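Local coordinates for MetRS related protein (Pyrococcus horikoshii, PDB 2CWP) that probably binds tRNA through an OB-fold domain related to that of methionyl-tRNA synthetases, at residues I35-D40 and E59-K64. Sequence-based numbering, arbitrary orientation.
Sequences IKLIVD and EELEGK
Leu61, in the connection between strands 45-50 and 65-69 of an OB-type barrel, adds its side chain to the buried core, meeting Ile35 and Leu37 of strand 35-40. The loop approaches the strand by side chains alone, the closest pair of alpha carbons, Leu37 CA and Glu62 CA, lying 8.4 Å apart. One methyl makes both contacts: Leu61 CD1 meets Ile35 CD1 tip to tip at 4.0 Å and comes within 4.3 Å of Leu37 CD2. Ile35 makes this reach with its longer branch, CG1 opposite the carbonyl carbon (chi1 -60°) and CD1 carrying on outward in an extended chain (chi2 -178°). Leu37 starts off to one side of the loop, but its branched end brings CD2 back to Leu61. Residues 35 and 37 lie two apart on the strand and so face the same interior, where the branched aliphatic chains of isoleucine and leucine fill a buried site with methyl groups. Phe66 and Leu98 also touch Leu61, while Phe68 packs on Leu37, so the three aliphatic chains belong to a larger buried core.

Leu61 also opens a type II turn that ends at Lys64, closed by a hydrogen bond, Lys64 N to Leu61 O, of 3.1 Å. The third position, Gly63, has a positive phi (89°), at which a beta carbon would jam against the preceding carbonyl oxygen; glycine, having none, avoids this. At the second position of the turn, Glu62, partly exposed, uses OE1 to accept a hydrogen bond from Ala25 N, tying the turn to strand 17-27. A connecting segment that drops a leucine onto the inner face of a curled antiparallel sheet is in keeping with the OB fold of tRNA-binding domains.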
ATOM      1  N   ILE A  35      -2.706 -10.110  -2.006  1.00 30.74           N
ATOM      2  CA  ILE A  35      -2.775 -10.071  -0.550  1.00 24.64           C
ATOM      3  C   ILE A  35      -3.731  -8.950  -0.142  1.00 28.87           C
ATOM      4  O   ILE A  35      -3.634  -7.817  -0.639  1.00 23.87           O
ATOM      5  CB  ILE A  35      -1.401  -9.779   0.102  1.00 26.78           C
ATOM      6  CG1 ILE A  35      -0.394 -10.863  -0.266  1.00 26.63           C
ATOM      7  CG2 ILE A  35      -1.556  -9.694   1.611  1.00 25.56           C
ATOM      8  CD1 ILE A  35       0.943 -10.678   0.375  1.00 25.59           C
ATOM      9  N   LYS A  36      -4.659  -9.272   0.751  1.00 30.51           N
ATOM     10  CA  LYS A  36      -5.610  -8.283   1.242  1.00 33.19           C
ATOM     11  C   LYS A  36      -5.056  -7.717   2.536  1.00 34.57           C
ATOM     12  O   LYS A  36      -4.630  -8.469   3.415  1.00 31.18           O
ATOM     13  CB  LYS A  36      -6.975  -8.913   1.517  1.00 37.59           C
ATOM     14  CG  LYS A  36      -8.065  -7.888   1.833  1.00 39.67           C
ATOM     15  CD  LYS A  36      -9.439  -8.546   1.941  1.00 46.54           C
ATOM     16  CE  LYS A  36      -9.789  -8.903   3.376  1.00 49.09           C
ATOM     17  NZ  LYS A  36     -10.066  -7.687   4.186  1.00 51.40           N
ATOM     18  N   LEU A  37      -5.044  -6.394   2.641  1.00 30.51           N
ATOM     19  CA  LEU A  37      -4.539  -5.742   3.835  1.00 33.18           C
ATOM     20  C   LEU A  37      -5.627  -4.913   4.494  1.00 31.17           C
ATOM     21  O   LEU A  37      -6.462  -4.316   3.817  1.00 37.74           O
ATOM     22  CB  LEU A  37      -3.386  -4.798   3.482  1.00 34.97           C
ATOM     23  CG  LEU A  37      -2.205  -5.314   2.659  1.00 40.31           C
ATOM     24  CD1 LEU A  37      -1.428  -4.121   2.074  1.00 26.85           C
ATOM     25  CD2 LEU A  37      -1.324  -6.188   3.533  1.00 32.00           C
ATOM     26  N   ILE A  38      -5.619  -4.883   5.818  1.00 30.55           N
ATOM     27  CA  ILE A  38      -6.563  -4.059   6.555  1.00 30.41           C
ATOM     28  C   ILE A  38      -5.597  -3.062   7.172  1.00 28.82           C
ATOM     29  O   ILE A  38      -4.789  -3.409   8.048  1.00 29.07           O
ATOM     30  CB  ILE A  38      -7.292  -4.844   7.650  1.00 35.43           C
ATOM     31  CG1 ILE A  38      -8.125  -5.955   7.009  1.00 38.16           C
ATOM     32  CG2 ILE A  38      -8.169  -3.892   8.466  1.00 31.78           C
ATOM     33  CD1 ILE A  38      -8.799  -6.875   8.008  1.00 47.56           C
ATOM     34  N   VAL A  39      -5.673  -1.825   6.700  1.00 25.73           N
ATOM     35  CA  VAL A  39      -4.751  -0.785   7.136  1.00 21.35           C
ATOM     36  C   VAL A  39      -5.383   0.313   7.964  1.00 21.49           C
ATOM     37  O   VAL A  39      -6.409   0.886   7.584  1.00 25.96           O
ATOM     38  CB  VAL A  39      -4.081  -0.181   5.898  1.00 23.37           C
ATOM     39  CG1 VAL A  39      -2.975   0.784   6.289  1.00 22.39           C
ATOM     40  CG2 VAL A  39      -3.569  -1.318   5.025  1.00 22.58           C
ATOM     41  N   ASP A  40      -4.749   0.602   9.094  1.00 20.84           N
ATOM     42  CA  ASP A  40      -5.195   1.629  10.023  1.00 25.09           C
ATOM     43  C   ASP A  40      -4.449   2.934   9.742  1.00 25.08           C
ATOM     44  O   ASP A  40      -3.237   2.990   9.926  1.00 27.17           O
ATOM     45  CB  ASP A  40      -4.897   1.168  11.459  1.00 36.70           C
ATOM     46  CG  ASP A  40      -5.322   2.186  12.515  1.00 37.83           C
ATOM     47  OD1 ASP A  40      -4.853   3.340  12.490  1.00 47.50           O
ATOM     48  OD2 ASP A  40      -6.129   1.825  13.388  1.00 53.78           O
ATOM     49  N   GLU A  59       3.088 -12.313   6.191  1.00 24.02           N
ATOM     50  CA  GLU A  59       3.634 -12.068   7.514  1.00 30.43           C
ATOM     51  C   GLU A  59       4.751 -11.021   7.536  1.00 31.35           C
ATOM     52  O   GLU A  59       5.137 -10.534   8.600  1.00 30.15           O
ATOM     53  CB  GLU A  59       4.108 -13.386   8.173  1.00 33.34           C
ATOM     54  CG  GLU A  59       5.305 -14.083   7.540  1.00 33.16           C
ATOM     55  CD  GLU A  59       4.932 -15.060   6.415  1.00 35.06           C
ATOM     56  OE1 GLU A  59       5.832 -15.819   5.981  1.00 26.06           O
ATOM     57  OE2 GLU A  59       3.757 -15.069   5.967  1.00 32.35           O
ATOM     58  N   GLU A  60       5.276 -10.661   6.369  1.00 28.32           N
ATOM     59  CA  GLU A  60       6.311  -9.642   6.339  1.00 25.32           C
ATOM     60  C   GLU A  60       5.703  -8.227   6.323  1.00 29.16           C
ATOM     61  O   GLU A  60       6.421  -7.232   6.447  1.00 33.09           O
ATOM     62  CB  GLU A  60       7.229  -9.862   5.132  1.00 28.36           C
ATOM     63  CG  GLU A  60       8.336 -10.868   5.423  1.00 33.33           C
ATOM     64  CD  GLU A  60       9.129 -11.261   4.193  1.00 41.12           C
ATOM     65  OE1 GLU A  60       9.189 -10.453   3.241  1.00 45.96           O
ATOM     66  OE2 GLU A  60       9.705 -12.374   4.184  1.00 45.91           O
ATOM     67  N   LEU A  61       4.377  -8.137   6.206  1.00 26.98           N
ATOM     68  CA  LEU A  61       3.697  -6.833   6.179  1.00 27.76           C
ATOM     69  C   LEU A  61       2.944  -6.549   7.474  1.00 26.59           C
ATOM     70  O   LEU A  61       2.909  -5.422   7.945  1.00 30.88           O
ATOM     71  CB  LEU A  61       2.723  -6.773   5.005  1.00 19.06           C
ATOM     72  CG  LEU A  61       3.357  -6.903   3.616  1.00 28.23           C
ATOM     73  CD1 LEU A  61       2.582  -7.907   2.790  1.00 28.95           C
ATOM     74  CD2 LEU A  61       3.379  -5.557   2.940  1.00 27.75           C
ATOM     75  N   GLU A  62       2.341  -7.584   8.043  1.00 30.98           N
ATOM     76  CA  GLU A  62       1.591  -7.447   9.283  1.00 30.50           C
ATOM     77  C   GLU A  62       2.401  -6.836  10.397  1.00 26.06           C
ATOM     78  O   GLU A  62       3.516  -7.259  10.661  1.00 28.88           O
ATOM     79  CB  GLU A  62       1.084  -8.799   9.768  1.00 34.45           C
ATOM     80  CG  GLU A  62      -0.141  -9.278   9.059  1.00 44.78           C
ATOM     81  CD  GLU A  62      -1.041 -10.100   9.962  1.00 36.50           C
ATOM     82  OE1 GLU A  62      -2.041 -10.630   9.451  1.00 49.18           O
ATOM     83  OE2 GLU A  62      -0.752 -10.213  11.168  1.00 40.07           O
ATOM     84  N   GLY A  63       1.812  -5.846  11.058  1.00 25.96           N
ATOM     85  CA  GLY A  63       2.474  -5.188  12.158  1.00 23.98           C
ATOM     86  C   GLY A  63       3.336  -4.006  11.759  1.00 27.02           C
ATOM     87  O   GLY A  63       3.774  -3.251  12.626  1.00 27.77           O
ATOM     88  N   LYS A  64       3.586  -3.828  10.464  1.00 26.15           N
ATOM     89  CA  LYS A  64       4.435  -2.711  10.031  1.00 24.21           C
ATOM     90  C   LYS A  64       3.672  -1.534   9.421  1.00 23.76           C
ATOM     91  O   LYS A  64       2.509  -1.658   9.040  1.00 24.43           O
ATOM     92  CB  LYS A  64       5.458  -3.185   8.997  1.00 21.76           C
ATOM     93  CG  LYS A  64       6.125  -4.518   9.285  1.00 34.60           C
ATOM     94  CD  LYS A  64       6.936  -4.514  10.554  1.00 36.84           C
ATOM     95  CE  LYS A  64       8.302  -5.151  10.301  1.00 42.38           C
ATOM     96  NZ  LYS A  64       8.190  -6.412   9.517  1.00 41.84           N
TER